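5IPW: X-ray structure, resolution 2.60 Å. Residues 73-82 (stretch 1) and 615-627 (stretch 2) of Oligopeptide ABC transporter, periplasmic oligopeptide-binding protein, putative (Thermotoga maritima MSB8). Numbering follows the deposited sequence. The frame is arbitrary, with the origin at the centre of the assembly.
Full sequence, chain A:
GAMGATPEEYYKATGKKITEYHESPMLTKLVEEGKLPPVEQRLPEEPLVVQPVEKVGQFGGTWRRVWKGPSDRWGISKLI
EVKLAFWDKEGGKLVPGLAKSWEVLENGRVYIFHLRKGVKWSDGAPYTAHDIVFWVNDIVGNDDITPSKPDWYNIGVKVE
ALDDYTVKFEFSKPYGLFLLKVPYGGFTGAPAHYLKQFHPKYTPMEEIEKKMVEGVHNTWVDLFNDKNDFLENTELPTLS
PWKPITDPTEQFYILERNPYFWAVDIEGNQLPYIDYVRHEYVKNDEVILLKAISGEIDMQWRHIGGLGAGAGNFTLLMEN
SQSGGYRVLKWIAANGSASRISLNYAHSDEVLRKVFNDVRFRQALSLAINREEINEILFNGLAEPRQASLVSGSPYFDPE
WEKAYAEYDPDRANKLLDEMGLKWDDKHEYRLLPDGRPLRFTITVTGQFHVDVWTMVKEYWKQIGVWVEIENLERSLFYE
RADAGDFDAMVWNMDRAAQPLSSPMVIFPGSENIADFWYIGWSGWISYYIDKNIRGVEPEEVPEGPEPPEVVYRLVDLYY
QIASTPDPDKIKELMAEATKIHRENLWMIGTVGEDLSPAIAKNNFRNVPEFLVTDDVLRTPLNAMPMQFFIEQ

Stretch 1 73-82: RWGISKLIEV
Stretch 2 (615-627) DDVLRTPLNAMPM

How does the chain at the start of stretch 2 come to meet the helix of stretch 1? Stretch 1 is helical through Ile 80, and Glu 81 is the first residue to leave helical geometry, at phi/psi -70/146. In stretch 2, Asp 616 to Arg 619 form a type I beta turn, closed by Arg 619 N to Asp 616 O at 2.9 Å. Asp 616 is the first residue of stretch 2 to make contact. Its CA-to-CB bond points sideways, but with chi1 t (175°) and chi2 -85° its carboxylate comes nearer the helix. Lys 78 reaches it with a nearly extended chain, chi1 m and chi2 to chi4 all t, and Lys 78 NZ donates to Asp 616 OD2 at 2.7 Å, a hydrogen bond within a salt bridge.

What does Arg 619 do after Val 617 and Leu 618, which make no contact? Its backbone takes left-handed values, 62/28, and its side chain folds with chi1, chi2 and chi3 all m and chi4 152°. The guanidinium thereby meets the carboxylate of Glu 81 (chi1 m, -90°; chi2 t; chi3 40°): Arg 619 NE donates to Glu 81 OE1 at 2.9 Å and Arg 619 NH2 to Glu 81 OE2 at 2.9 Å, both nearly straight. This two-pronged salt bridge pairs opposite charges, although OE2 is less surely placed. Within stretch 2, Arg 619 NH1 donates to Asp 616 O at 3.2 Å and forms a salt bridge with Asp 616 OD1 at 3.3 Å, tying the folded side chain back to the turn. Lys 78 CE lies over one face of the guanidinium, 3.6 Å from Arg 619 NH1. Lys 78 NZ stands 4.3 Å from Arg 619 NH1, so like charges lie close, with carboxylates of Asp 616 and Glu 81 nearby to offset them.

How does the backbone pass the helix between Thr 620 and Leu 622? Thr 620, at -50/135, has its CA-to-CB bond pointing away, while Thr 620 O lies 3.3 Å from Lys 78 CD. A cis peptide bond leads into Pro 621, whose ring is C-gamma endo and whose phi/psi is -89/12. The ring packs on aliphatic surface: Pro 621 CG is 3.6 Å from Leu 79 CD2, and Pro 621 CD is 3.9 Å from Lys 78 CB. Leu 79 has chi1 m and chi2 t; its CA-to-CB bond points away, yet its end comes nearer. The closest backbone register follows, Lys 78 CA to Leu 622 CA at 5.6 Å. Leu 622 N is hydrogen-bonded to Arg 619 O at 2.8 Å, within its own stretch.

What closes the contact? Leu 622 (chi1 t, chi2 p) begins the 3-10 segment 622-624 and packs beside the helix exit, with Leu 622 CD1 3.4 Å from Glu 81 O and Leu 622 CD2 4.0 Å from Glu 81 CB. Asn 623 to Met 625 make no contact. Pro 626, C-gamma endo, has its CA-to-CB bond toward stretch 1 and sets Pro 626 CG 3.7 Å from Leu 79 O.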

ATOM      1  N   ARG A  73      11.243 -10.038   7.994  1.00 54.35           N
ATOM      2  CA  ARG A  73      10.521  -9.489   9.146  1.00 51.97           C
ATOM      3  C   ARG A  73       9.098  -9.042   8.798  1.00 49.18           C
ATOM      4  O   ARG A  73       8.139  -9.424   9.470  1.00 45.49           O
ATOM      5  CB  ARG A  73      11.330  -8.308   9.713  1.00 51.38           C
ATOM      6  CG  ARG A  73      10.660  -7.485  10.804  1.00 52.80           C
ATOM      7  CD  ARG A  73      11.575  -6.362  11.275  1.00 51.55           C
ATOM      8  NE  ARG A  73      12.725  -6.876  12.013  1.00 50.59           N
ATOM      9  CZ  ARG A  73      12.740  -7.156  13.317  1.00 52.94           C
ATOM     10  NH1 ARG A  73      11.666  -6.971  14.075  1.00 57.02           N
ATOM     11  NH2 ARG A  73      13.847  -7.625  13.879  1.00 52.12           N
ATOM     12  N   TRP A  74       8.973  -8.259   7.732  1.00 49.16           N
ATOM     13  CA  TRP A  74       7.721  -7.558   7.427  1.00 51.68           C
ATOM     14  C   TRP A  74       6.601  -8.447   6.912  1.00 49.74           C
ATOM     15  O   TRP A  74       5.444  -8.037   6.897  1.00 52.45           O
ATOM     16  CB  TRP A  74       7.975  -6.417   6.454  1.00 52.94           C
ATOM     17  CG  TRP A  74       8.944  -5.464   7.020  1.00 58.06           C
ATOM     18  CD1 TRP A  74      10.230  -5.283   6.627  1.00 61.16           C
ATOM     19  CD2 TRP A  74       8.736  -4.596   8.139  1.00 61.21           C
ATOM     20  NE1 TRP A  74      10.835  -4.334   7.411  1.00 63.01           N
ATOM     21  CE2 TRP A  74       9.940  -3.896   8.349  1.00 62.74           C
ATOM     22  CE3 TRP A  74       7.642  -4.328   8.973  1.00 61.18           C
ATOM     23  CZ2 TRP A  74      10.085  -2.943   9.358  1.00 63.15           C
ATOM     24  CZ3 TRP A  74       7.788  -3.383   9.978  1.00 61.01           C
ATOM     25  CH2 TRP A  74       9.000  -2.701  10.161  1.00 61.88           C
ATOM     26  N   GLY A  75       6.941  -9.655   6.491  1.00 46.36           N
ATOM     27  CA  GLY A  75       5.937 -10.645   6.159  1.00 46.06           C
ATOM     28  C   GLY A  75       5.172 -11.091   7.384  1.00 43.26           C
ATOM     29  O   GLY A  75       3.969 -11.325   7.319  1.00 43.46           O
ATOM     30  N   ILE A  76       5.878 -11.218   8.502  1.00 40.97           N
ATOM     31  CA  ILE A  76       5.248 -11.565   9.765  1.00 41.16           C
ATOM     32  C   ILE A  76       4.449 -10.363  10.242  1.00 39.62           C
ATOM     33  O   ILE A  76       3.291 -10.496  10.593  1.00 37.60           O
ATOM     34  CB  ILE A  76       6.275 -11.928  10.853  1.00 41.82           C
ATOM     35  CG1 ILE A  76       7.191 -13.076  10.404  1.00 42.81           C
ATOM     36  CG2 ILE A  76       5.575 -12.284  12.157  1.00 42.15           C
ATOM     37  CD1 ILE A  76       6.492 -14.382  10.106  1.00 43.41           C
ATOM     38  N   SER A  77       5.072  -9.189  10.238  1.00 39.71           N
ATOM     39  CA  SER A  77       4.392  -7.965  10.657  1.00 41.26           C
ATOM     40  C   SER A  77       3.035  -7.789   9.978  1.00 41.08           C
ATOM     41  O   SER A  77       2.057  -7.458  10.635  1.00 39.85           O
ATOM     42  CB  SER A  77       5.240  -6.727  10.374  1.00 40.83           C
ATOM     43  OG  SER A  77       4.524  -5.559  10.746  1.00 39.00           O
ATOM     44  N   LYS A  78       2.983  -8.036   8.673  1.00 40.09           N
ATOM     45  CA  LYS A  78       1.759  -7.853   7.904  1.00 39.87           C
ATOM     46  C   LYS A  78       0.691  -8.929   8.141  1.00 39.70           C
ATOM     47  O   LYS A  78      -0.439  -8.775   7.691  1.00 40.58           O
ATOM     48  CB  LYS A  78       2.089  -7.736   6.424  1.00 40.50           C
ATOM     49  CG  LYS A  78       2.776  -6.424   6.104  1.00 43.01           C
ATOM     50  CD  LYS A  78       3.343  -6.406   4.699  1.00 45.51           C
ATOM     51  CE  LYS A  78       3.854  -5.023   4.333  1.00 47.09           C
ATOM     52  NZ  LYS A  78       4.673  -5.039   3.089  1.00 47.75           N
ATOM     53  N   LEU A  79       1.042 -10.008   8.838  1.00 40.02           N
ATOM     54  CA  LEU A  79       0.044 -10.948   9.359  1.00 41.41           C
ATOM     55  C   LEU A  79      -0.525 -10.479  10.684  1.00 40.05           C
ATOM     56  O   LEU A  79      -1.669 -10.772  11.014  1.00 38.05           O
ATOM     57  CB  LEU A  79       0.655 -12.331   9.593  1.00 41.67           C
ATOM     58  CG  LEU A  79       1.135 -13.094   8.366  1.00 44.07           C
ATOM     59  CD1 LEU A  79       1.547 -14.499   8.781  1.00 45.52           C
ATOM     60  CD2 LEU A  79       0.055 -13.144   7.299  1.00 44.25           C
ATOM     61  N   ILE A  80       0.297  -9.742  11.417  1.00 39.91           N
ATOM     62  CA  ILE A  80       0.194  -9.626  12.855  1.00 40.78           C
ATOM     63  C   ILE A  80      -0.278  -8.232  13.293  1.00 40.14           C
ATOM     64  O   ILE A  80      -0.659  -8.027  14.441  1.00 39.13           O
ATOM     65  CB  ILE A  80       1.583 -10.008  13.448  1.00 42.99           C
ATOM     66  CG1 ILE A  80       1.434 -11.176  14.392  1.00 44.63           C
ATOM     67  CG2 ILE A  80       2.356  -8.833  14.062  1.00 44.30           C
ATOM     68  CD1 ILE A  80       1.177 -12.452  13.630  1.00 46.01           C
ATOM     69  N   GLU A  81      -0.284  -7.295  12.355  1.00 39.74           N
ATOM     70  CA  GLU A  81      -0.492  -5.888  12.657  1.00 39.13           C
ATOM     71  C   GLU A  81      -1.909  -5.568  13.086  1.00 38.47           C
ATOM     72  O   GLU A  81      -2.875  -6.159  12.606  1.00 38.99           O
ATOM     73  CB  GLU A  81      -0.120  -5.021  11.448  1.00 38.21           C
ATOM     74  CG  GLU A  81       1.336  -4.588  11.440  1.00 38.40           C
ATOM     75  CD  GLU A  81       1.782  -4.082  10.087  1.00 40.49           C
ATOM     76  OE1 GLU A  81       1.004  -3.363   9.415  1.00 38.84           O
ATOM     77  OE2 GLU A  81       2.917  -4.416   9.691  1.00 43.30           O
ATOM     78  N   VAL A  82      -2.015  -4.610  13.996  1.00 39.24           N
ATOM     79  CA  VAL A  82      -3.307  -4.099  14.439  1.00 40.55           C
ATOM     80  C   VAL A  82      -3.285  -2.577  14.420  1.00 39.73           C
ATOM     81  O   VAL A  82      -2.248  -1.951  14.642  1.00 38.64           O
ATOM     82  CB  VAL A  82      -3.698  -4.621  15.844  1.00 41.07           C
ATOM     83  CG1 VAL A  82      -3.901  -6.129  15.813  1.00 40.26           C
ATOM     84  CG2 VAL A  82      -2.662  -4.238  16.894  1.00 41.01           C
ATOM     85  N   ASP A 615      -0.795  -4.263  -2.186  1.00 57.04           N
ATOM     86  CA  ASP A 615       0.080  -3.090  -2.145  1.00 58.92           C
ATOM     87  C   ASP A 615       0.646  -2.980  -0.723  1.00 57.27           C
ATOM     88  O   ASP A 615       0.023  -3.456   0.225  1.00 57.23           O
ATOM     89  CB  ASP A 615      -0.717  -1.822  -2.512  1.00 63.34           C
ATOM     90  CG  ASP A 615       0.143  -0.731  -3.175  1.00 68.55           C
ATOM     91  OD1 ASP A 615       1.361  -0.944  -3.379  1.00 71.40           O
ATOM     92  OD2 ASP A 615      -0.413   0.349  -3.496  1.00 67.03           O
ATOM     93  N   ASP A 616       1.818  -2.369  -0.568  1.00 55.97           N
ATOM     94  CA  ASP A 616       2.425  -2.218   0.765  1.00 55.71           C
ATOM     95  C   ASP A 616       1.612  -1.255   1.642  1.00 52.41           C
ATOM     96  O   ASP A 616       1.499  -1.452   2.848  1.00 53.18           O
ATOM     97  CB  ASP A 616       3.891  -1.765   0.664  1.00 56.90           C
ATOM     98  CG  ASP A 616       4.524  -1.490   2.034  1.00 60.77           C
ATOM     99  OD1 ASP A 616       4.366  -0.362   2.560  1.00 62.36           O
ATOM    100  OD2 ASP A 616       5.192  -2.394   2.584  1.00 61.54           O
ATOM    101  N   VAL A 617       1.047  -0.225   1.028  1.00 49.12           N
ATOM    102  CA  VAL A 617       0.183   0.729   1.725  1.00 49.44           C
ATOM    103  C   VAL A 617      -1.032   0.074   2.387  1.00 49.02           C
ATOM    104  O   VAL A 617      -1.486   0.531   3.435  1.00 50.32           O
ATOM    105  CB  VAL A 617      -0.272   1.872   0.781  1.00 50.91           C
ATOM    106  CG1 VAL A 617      -0.934   1.326  -0.481  1.00 51.99           C
ATOM    107  CG2 VAL A 617      -1.204   2.843   1.494  1.00 50.43           C
ATOM    108  N   LEU A 618      -1.554  -0.993   1.787  1.00 49.08           N
ATOM    109  CA  LEU A 618      -2.686  -1.723   2.367  1.00 48.46           C
ATOM    110  C   LEU A 618      -2.234  -2.850   3.298  1.00 45.63           C
ATOM    111  O   LEU A 618      -3.057  -3.612   3.818  1.00 45.09           O
ATOM    112  CB  LEU A 618      -3.569  -2.292   1.260  1.00 50.77           C
ATOM    113  CG  LEU A 618      -4.128  -1.307   0.235  1.00 52.56           C
ATOM    114  CD1 LEU A 618      -4.874  -2.067  -0.852  1.00 52.62           C
ATOM    115  CD2 LEU A 618      -5.039  -0.280   0.889  1.00 54.41           C
ATOM    116  N   ARG A 619      -0.926  -2.954   3.502  1.00 44.81           N
ATOM    117  CA  ARG A 619      -0.336  -3.915   4.440  1.00 43.62           C
ATOM    118  C   ARG A 619      -0.639  -5.361   4.051  1.00 40.90           C
ATOM    119  O   ARG A 619      -0.674  -6.236   4.905  1.00 41.56           O
ATOM    120  CB  ARG A 619      -0.819  -3.636   5.877  1.00 43.23           C
ATOM    121  CG  ARG A 619      -0.801  -2.169   6.303  1.00 43.65           C
ATOM    122  CD  ARG A 619       0.554  -1.516   6.096  1.00 43.13           C
ATOM    123  NE  ARG A 619       1.589  -2.191   6.870  1.00 43.52           N
ATOM    124  CZ  ARG A 619       2.881  -2.241   6.552  1.00 42.69           C
ATOM    125  NH1 ARG A 619       3.341  -1.660   5.452  1.00 43.57           N
ATOM    126  NH2 ARG A 619       3.720  -2.891   7.342  1.00 42.21           N
ATOM    127  N   THR A 620      -0.842  -5.609   2.760  1.00 38.82           N
ATOM    128  CA  THR A 620      -1.235  -6.931   2.292  1.00 38.16           C
ATOM    129  C   THR A 620      -0.294  -7.978   2.888  1.00 37.11           C
ATOM    130  O   THR A 620       0.909  -7.774   2.898  1.00 37.11           O
ATOM    131  CB  THR A 620      -1.244  -6.988   0.752  1.00 37.33           C
ATOM    132  OG1 THR A 620      -2.215  -6.060   0.252  1.00 38.41           O
ATOM    133  CG2 THR A 620      -1.606  -8.367   0.248  1.00 37.58           C
ATOM    134  N   PRO A 621      -0.840  -9.097   3.404  1.00 37.68           N
ATOM    135  CA  PRO A 621      -2.228  -9.548   3.367  1.00 37.25           C
ATOM    136  C   PRO A 621      -3.135  -9.078   4.507  1.00 37.24           C
ATOM    137  O   PRO A 621      -4.239  -9.595   4.624  1.00 39.29           O
ATOM    138  CB  PRO A 621      -2.076 -11.065   3.437  1.00 38.05           C
ATOM    139  CG  PRO A 621      -0.929 -11.248   4.372  1.00 38.11           C
ATOM    140  CD  PRO A 621       0.007 -10.085   4.103  1.00 38.49           C
ATOM    141  N   LEU A 622      -2.720  -8.111   5.322  1.00 37.38           N
ATOM    142  CA  LEU A 622      -3.607  -7.584   6.381  1.00 38.17           C
ATOM    143  C   LEU A 622      -4.939  -7.115   5.810  1.00 38.51           C
ATOM    144  O   LEU A 622      -5.990  -7.198   6.441  1.00 39.05           O
ATOM    145  CB  LEU A 622      -2.953  -6.415   7.109  1.00 37.78           C
ATOM    146  CG  LEU A 622      -3.743  -5.871   8.300  1.00 37.59           C
ATOM    147  CD1 LEU A 622      -3.839  -6.923   9.393  1.00 38.04           C
ATOM    148  CD2 LEU A 622      -3.102  -4.602   8.830  1.00 38.21           C
ATOM    149  N   ASN A 623      -4.850  -6.589   4.607  1.00 42.49           N
ATOM    150  CA  ASN A 623      -5.974  -6.211   3.777  1.00 44.58           C
ATOM    151  C   ASN A 623      -7.054  -7.314   3.639  1.00 41.45           C
ATOM    152  O   ASN A 623      -8.228  -7.017   3.481  1.00 39.20           O
ATOM    153  CB  ASN A 623      -5.371  -5.861   2.404  1.00 49.67           C
ATOM    154  CG  ASN A 623      -6.379  -5.318   1.449  1.00 56.03           C
ATOM    155  OD1 ASN A 623      -7.441  -4.838   1.857  1.00 67.09           O
ATOM    156  ND2 ASN A 623      -6.064  -5.386   0.162  1.00 55.66           N
ATOM    157  N   ALA A 624      -6.638  -8.580   3.674  1.00 38.68           N
ATOM    158  CA  ALA A 624      -7.552  -9.724   3.636  1.00 37.92           C
ATOM    159  C   ALA A 624      -8.108 -10.099   5.013  1.00 36.78           C
ATOM    160  O   ALA A 624      -9.001 -10.942   5.117  1.00 36.20           O
ATOM    161  CB  ALA A 624      -6.834 -10.925   3.038  1.00 39.74           C
ATOM    162  N   MET A 625      -7.540  -9.497   6.054  1.00 36.89           N
ATOM    163  CA  MET A 625      -7.956  -9.668   7.442  1.00 39.32           C
ATOM    164  C   MET A 625      -7.735 -11.081   7.974  1.00 37.81           C
ATOM    165  O   MET A 625      -8.685 -11.795   8.277  1.00 39.09           O
ATOM    166  CB  MET A 625      -9.416  -9.209   7.638  1.00 43.62           C
ATOM    167  CG  MET A 625      -9.652  -8.477   8.960  1.00 47.35           C
ATOM    168  SD  MET A 625      -8.437  -7.162   9.241  1.00 53.24           S
ATOM    169  CE  MET A 625      -8.853  -6.639  10.895  1.00 57.42           C
ATOM    170  N   PRO A 626      -6.464 -11.484   8.112  1.00 36.50           N
ATOM    171  CA  PRO A 626      -6.130 -12.870   8.475  1.00 35.41           C
ATOM    172  C   PRO A 626      -6.538 -13.334   9.872  1.00 34.62           C
ATOM    173  O   PRO A 626      -6.566 -14.540  10.136  1.00 33.44           O
ATOM    174  CB  PRO A 626      -4.607 -12.916   8.324  1.00 36.08           C
ATOM    175  CG  PRO A 626      -4.163 -11.509   8.420  1.00 36.12           C
ATOM    176  CD  PRO A 626      -5.259 -10.701   7.795  1.00 35.78           C
ATOM    177  N   MET A 627      -6.867 -12.405  10.760  1.00 34.34           N
ATOM    178  CA  MET A 627      -7.342 -12.788  12.085  1.00 33.50           C
ATOM    179  C   MET A 627      -8.596 -13.670  12.014  1.00 31.27           C
ATOM    180  O   MET A 627      -8.853 -14.442  12.935  1.00 29.55           O
ATOM    181  CB  MET A 627      -7.576 -11.552  12.973  1.00 34.69           C
ATOM    182  CG  MET A 627      -8.811 -10.713  12.643  1.00 36.84           C
ATOM    183  SD  MET A 627      -8.831  -9.099  13.488  1.00 37.81           S
ATOM    184  CE  MET A 627     -10.329  -9.365  14.373  1.00 40.01           C
TER